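Local coordinates for protein hydrolase, haloacid dehalogenase-like family (Pseudomonas syringae pv. tomato, PDB 3S6J) that is a calcium-binding hydrolase of the haloacid dehalogenase family, here represented by its catalytic core and cap, and may act as a sugar phosphatase, at residues Arg46-Met50 with Ala173-Met177; Ile112-Gly116 with Lys147-Phe153. One frame throughout, in Å; residues are numbered along the deposited sequence.

Interaction 1. Residues Arg46-Met50 with Ala173-Met177; sequences RKIGM and AIWDM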
# COMPACT_ATOMS: atom_id res chain seq x y z
N ARG E 46 3.21 3.55 5.29
CA ARG E 46 4.64 3.39 5.57
C ARG E 46 4.94 3.09 7.04
O ARG E 46 5.94 2.45 7.36
CB ARG E 46 5.40 4.67 5.19
CG ARG E 46 5.83 4.78 3.74
CD ARG E 46 7.14 5.61 3.63
NE ARG E 46 7.08 6.90 4.34
CZ ARG E 46 7.88 7.94 4.07
NH1 ARG E 46 8.79 7.86 3.10
NH2 ARG E 46 7.76 9.07 4.75
N LYS E 47 4.09 3.60 7.94
CA LYS E 47 4.35 3.49 9.38
C LYS E 47 3.61 2.32 10.05
O LYS E 47 3.83 2.02 11.23
CB LYS E 47 3.97 4.79 10.10
CG LYS E 47 4.50 6.08 9.48
CD LYS E 47 6.03 6.14 9.44
CE LYS E 47 6.51 7.58 9.18
NZ LYS E 47 7.96 7.64 8.77
N ILE E 48 2.70 1.68 9.34
CA ILE E 48 1.95 0.58 9.92
C ILE E 48 2.91 -0.52 10.39
O ILE E 48 3.73 -1.04 9.61
CB ILE E 48 0.88 0.03 8.93
CG1 ILE E 48 -0.09 1.15 8.54
CG2 ILE E 48 0.12 -1.15 9.53
CD1 ILE E 48 -0.91 1.73 9.70
N GLY E 49 2.81 -0.86 11.67
CA GLY E 49 3.73 -1.79 12.30
C GLY E 49 4.46 -1.14 13.46
O GLY E 49 4.92 -1.84 14.37
N MSE E 50 4.60 0.19 13.44
CA MSE E 50 5.03 0.93 14.63
C MSE E 50 3.89 0.99 15.62
O MSE E 50 2.73 0.90 15.23
CB MSE E 50 5.40 2.38 14.29
CG MSE E 50 6.52 2.56 13.30
SE MSE E 50 7.14 4.41 13.37
CE MSE E 50 9.04 4.14 13.03
N ALA E 173 6.57 -5.72 7.66
CA ALA E 173 6.94 -4.31 7.66
C ALA E 173 8.43 -4.07 7.92
O ALA E 173 9.11 -4.85 8.60
CB ALA E 173 6.06 -3.53 8.64
N ILE E 174 8.94 -3.00 7.33
CA ILE E 174 10.26 -2.47 7.62
C ILE E 174 10.50 -2.57 9.12
O ILE E 174 11.55 -3.02 9.58
CB ILE E 174 10.31 -0.98 7.13
CG1 ILE E 174 10.63 -0.92 5.63
CG2 ILE E 174 11.28 -0.17 7.94
CD1 ILE E 174 10.32 0.48 5.00
N TRP E 175 9.49 -2.19 9.89
CA TRP E 175 9.58 -2.13 11.35
C TRP E 175 9.82 -3.46 12.03
O TRP E 175 10.53 -3.50 13.02
CB TRP E 175 8.35 -1.41 11.91
CG TRP E 175 8.04 -0.25 11.03
CD1 TRP E 175 6.95 -0.10 10.24
CD2 TRP E 175 8.89 0.87 10.76
NE1 TRP E 175 7.04 1.07 9.53
CE2 TRP E 175 8.23 1.69 9.84
CE3 TRP E 175 10.15 1.27 11.24
CZ2 TRP E 175 8.77 2.90 9.36
CZ3 TRP E 175 10.69 2.47 10.78
CH2 TRP E 175 9.99 3.27 9.85
N ASP E 176 9.26 -4.55 11.51
CA ASP E 176 9.53 -5.91 12.00
C ASP E 176 10.97 -6.31 11.73
O ASP E 176 11.63 -6.92 12.57
CB ASP E 176 8.63 -6.96 11.31
CG ASP E 176 7.16 -6.79 11.64
OD1 ASP E 176 6.43 -6.28 10.76
OD2 ASP E 176 6.71 -7.17 12.74
N MSE E 177 11.45 -6.00 10.53
CA MSE E 177 12.80 -6.35 10.12
C MSE E 177 13.84 -5.57 10.92
O MSE E 177 14.82 -6.14 11.40
CB MSE E 177 12.99 -6.13 8.61
CG MSE E 177 12.11 -7.00 7.72
SE MSE E 177 12.29 -8.91 8.18
CE MSE E 177 10.67 -9.11 9.23
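A tryptophan docks on a beta turn here, joining the helical cap of this haloacid dehalogenase (HAD) fold to its Rossmann-like core beside the calcium site. The turn follows on from helix 41-47 of the cap; Trp175 lies in the first turn of helix 174-182, which has Ala173 as N-cap and follows strand 167-171. Lys47-Met50 form a type II turn, closed by Met50 N to Lys47 O at 3.0 Å. Gly49 takes a positive phi at its third position, where a side chain would jam against the preceding carbonyl and crowd Ala173 CB and Trp175 CD1. Trp175 points at the turn and supplies the largest buried area. Its NE1 donates to Arg46 O at 2.8 Å, while Ile48 O sits near the ring plane, 3.4 Å from Trp175 CD1 and 3.5 Å from Ala173 CB. Ile48 O is hydrogen-bonded to Tyr195 OH. Over one face of the indole lies Met50, a selenomethionine: CE is 3.4 Å from the centroid of the six-membered ring, a CH-pi contact, and SE 4.5 Å from the same centroid, a Met-aromatic contact. The side chain of Ile48 turns away and touches Asp14, a calcium ligand, and helix 21-34. Arg46 instead reaches Glu62 in a salt bridge. With two backbone carbonyls at its edge and a selenomethionine on its face, the indole reads mainly the shape of the turn; the one hydrogen bond across it meets backbone, and the close fit is consistent with a cap lying closed against the core.

Interaction 2. Residues Ile112-Gly116 with Lys147-Phe153; sequences IATSG and KPDPDLF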
# COMPACT_ATOMS: atom_id res chain seq x y z
N ILE E 112 3.14 -14.81 18.90
CA ILE E 112 2.73 -13.67 18.10
C ILE E 112 3.22 -12.42 18.81
O ILE E 112 3.22 -12.37 20.03
CB ILE E 112 1.21 -13.65 17.85
CG1 ILE E 112 0.89 -14.66 16.75
CG2 ILE E 112 0.73 -12.25 17.48
CD1 ILE E 112 -0.58 -15.03 16.65
N ALA E 113 3.69 -11.45 18.03
CA ALA E 113 4.23 -10.21 18.58
C ALA E 113 3.78 -9.02 17.74
O ALA E 113 4.21 -8.87 16.59
CB ALA E 113 5.76 -10.27 18.66
N THR E 114 2.92 -8.19 18.33
CA THR E 114 2.26 -7.09 17.61
C THR E 114 2.42 -5.75 18.34
O THR E 114 2.42 -5.69 19.58
CB THR E 114 0.75 -7.40 17.39
OG1 THR E 114 0.11 -6.28 16.77
CG2 THR E 114 0.04 -7.69 18.72
N SER E 115 2.58 -4.66 17.58
CA SER E 115 2.60 -3.30 18.15
C SER E 115 1.20 -2.84 18.51
O SER E 115 1.03 -1.82 19.18
CB SER E 115 3.23 -2.28 17.18
OG SER E 115 4.59 -2.55 16.95
N GLY E 116 0.20 -3.57 18.04
CA GLY E 116 -1.17 -3.34 18.45
C GLY E 116 -1.38 -3.62 19.94
O GLY E 116 -0.63 -4.39 20.55
N LYS E 147 7.47 -1.67 18.04
CA LYS E 147 8.41 -1.74 16.94
C LYS E 147 8.73 -0.33 16.45
O LYS E 147 7.87 0.56 16.49
CB LYS E 147 7.85 -2.61 15.84
CG LYS E 147 7.58 -4.04 16.28
CD LYS E 147 6.64 -4.74 15.30
CE LYS E 147 6.15 -6.08 15.85
NZ LYS E 147 5.17 -6.74 14.93
N PRO E 148 9.96 -0.11 15.97
CA PRO E 148 11.02 -1.09 15.75
C PRO E 148 11.92 -1.40 16.96
O PRO E 148 12.96 -2.05 16.80
CB PRO E 148 11.85 -0.42 14.67
CG PRO E 148 11.83 1.03 15.14
CD PRO E 148 10.35 1.21 15.43
N ASP E 149 11.55 -0.92 18.15
CA ASP E 149 12.24 -1.34 19.36
C ASP E 149 12.11 -2.87 19.50
O ASP E 149 11.06 -3.44 19.17
CB ASP E 149 11.70 -0.63 20.59
CG ASP E 149 12.61 -0.80 21.81
OD1 ASP E 149 12.62 -1.91 22.40
OD2 ASP E 149 13.31 0.18 22.16
N PRO E 150 13.19 -3.53 19.92
CA PRO E 150 13.27 -4.99 20.01
C PRO E 150 12.43 -5.55 21.16
O PRO E 150 12.33 -6.78 21.30
CB PRO E 150 14.75 -5.24 20.32
CG PRO E 150 15.46 -3.98 20.01
CD PRO E 150 14.48 -2.88 20.24
N ASP E 151 11.84 -4.67 21.97
CA ASP E 151 11.10 -5.10 23.14
C ASP E 151 10.16 -6.26 22.90
O ASP E 151 10.26 -7.28 23.59
CB ASP E 151 10.30 -3.93 23.73
CG ASP E 151 10.96 -3.34 24.94
OD1 ASP E 151 12.17 -3.59 25.13
OD2 ASP E 151 10.26 -2.63 25.71
N LEU E 152 9.24 -6.09 21.96
CA LEU E 152 8.23 -7.10 21.68
C LEU E 152 8.83 -8.48 21.37
O LEU E 152 8.30 -9.51 21.81
CB LEU E 152 7.31 -6.67 20.53
CG LEU E 152 5.96 -5.96 20.74
CD1 LEU E 152 5.38 -6.17 22.12
CD2 LEU E 152 6.07 -4.49 20.43
N PHE E 153 9.90 -8.52 20.58
CA PHE E 153 10.44 -9.79 20.12
C PHE E 153 11.16 -10.50 21.25
O PHE E 153 11.12 -11.72 21.36
CB PHE E 153 11.36 -9.60 18.92
CG PHE E 153 10.65 -9.12 17.67
CD1 PHE E 153 9.29 -9.31 17.52
CD2 PHE E 153 11.35 -8.49 16.65
CE1 PHE E 153 8.63 -8.88 16.37
CE2 PHE E 153 10.70 -8.06 15.50
CZ PHE E 153 9.34 -8.25 15.37
O HOH W 1 2.88 -4.57 14.59
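In the Rossmann-like core of the HAD fold, the C-terminal end of parallel strand 110-113 meets the loop and helix start at Lys147-Phe153; Thr114 and Lys147 probably correspond to the family's motif II and motif III residues. Ala113, the residue most covered, points its CB toward the start of the helix, 4.3 Å from Leu152 CB and 3.8 Å from Phe153 CD1 at the ring edge. Lys147, trans from chi2 outward, reaches to the strand end, so that NZ donates to Ala113 O at 2.9 Å and also forms salt bridges with Asp176 and the calcium ligand Asp12. Ser115 holds the start of the loop: its OG accepts from Lys147 N at 3.2 Å and is probably hydrogen-bonded to Gly49 O of the cap. The peptide bond before Pro148 is cis, and helix 151-160 begins shortly after. One water accepts from both Ser115 N, at 3.0 Å, and Lys147 NZ, at 3.2 Å.

How the interactions relate
Along the chain, 46-50 comes first, then 112-116, 147-153 and 173-177, so both halves of interaction 2 fall between those of interaction 1. Interaction 2 lies wholly within the core, whereas interaction 1 spans cap and core; their centres are about 10 Å apart. Strands 110-113 and 167-171 flank strand 8-11 in the parallel sheet, so both contacts lie at the C-terminal ends of its strands, where the calcium ligands Asp12 and Asp172 also sit. They touch directly: Gly49 O lies 2.7 Å from Ser115 OG, probably a hydrogen bond, and Asp176 OD2 forms a 2.7 Å salt bridge with Lys147 NZ. Cap and core elements thus meet around one site.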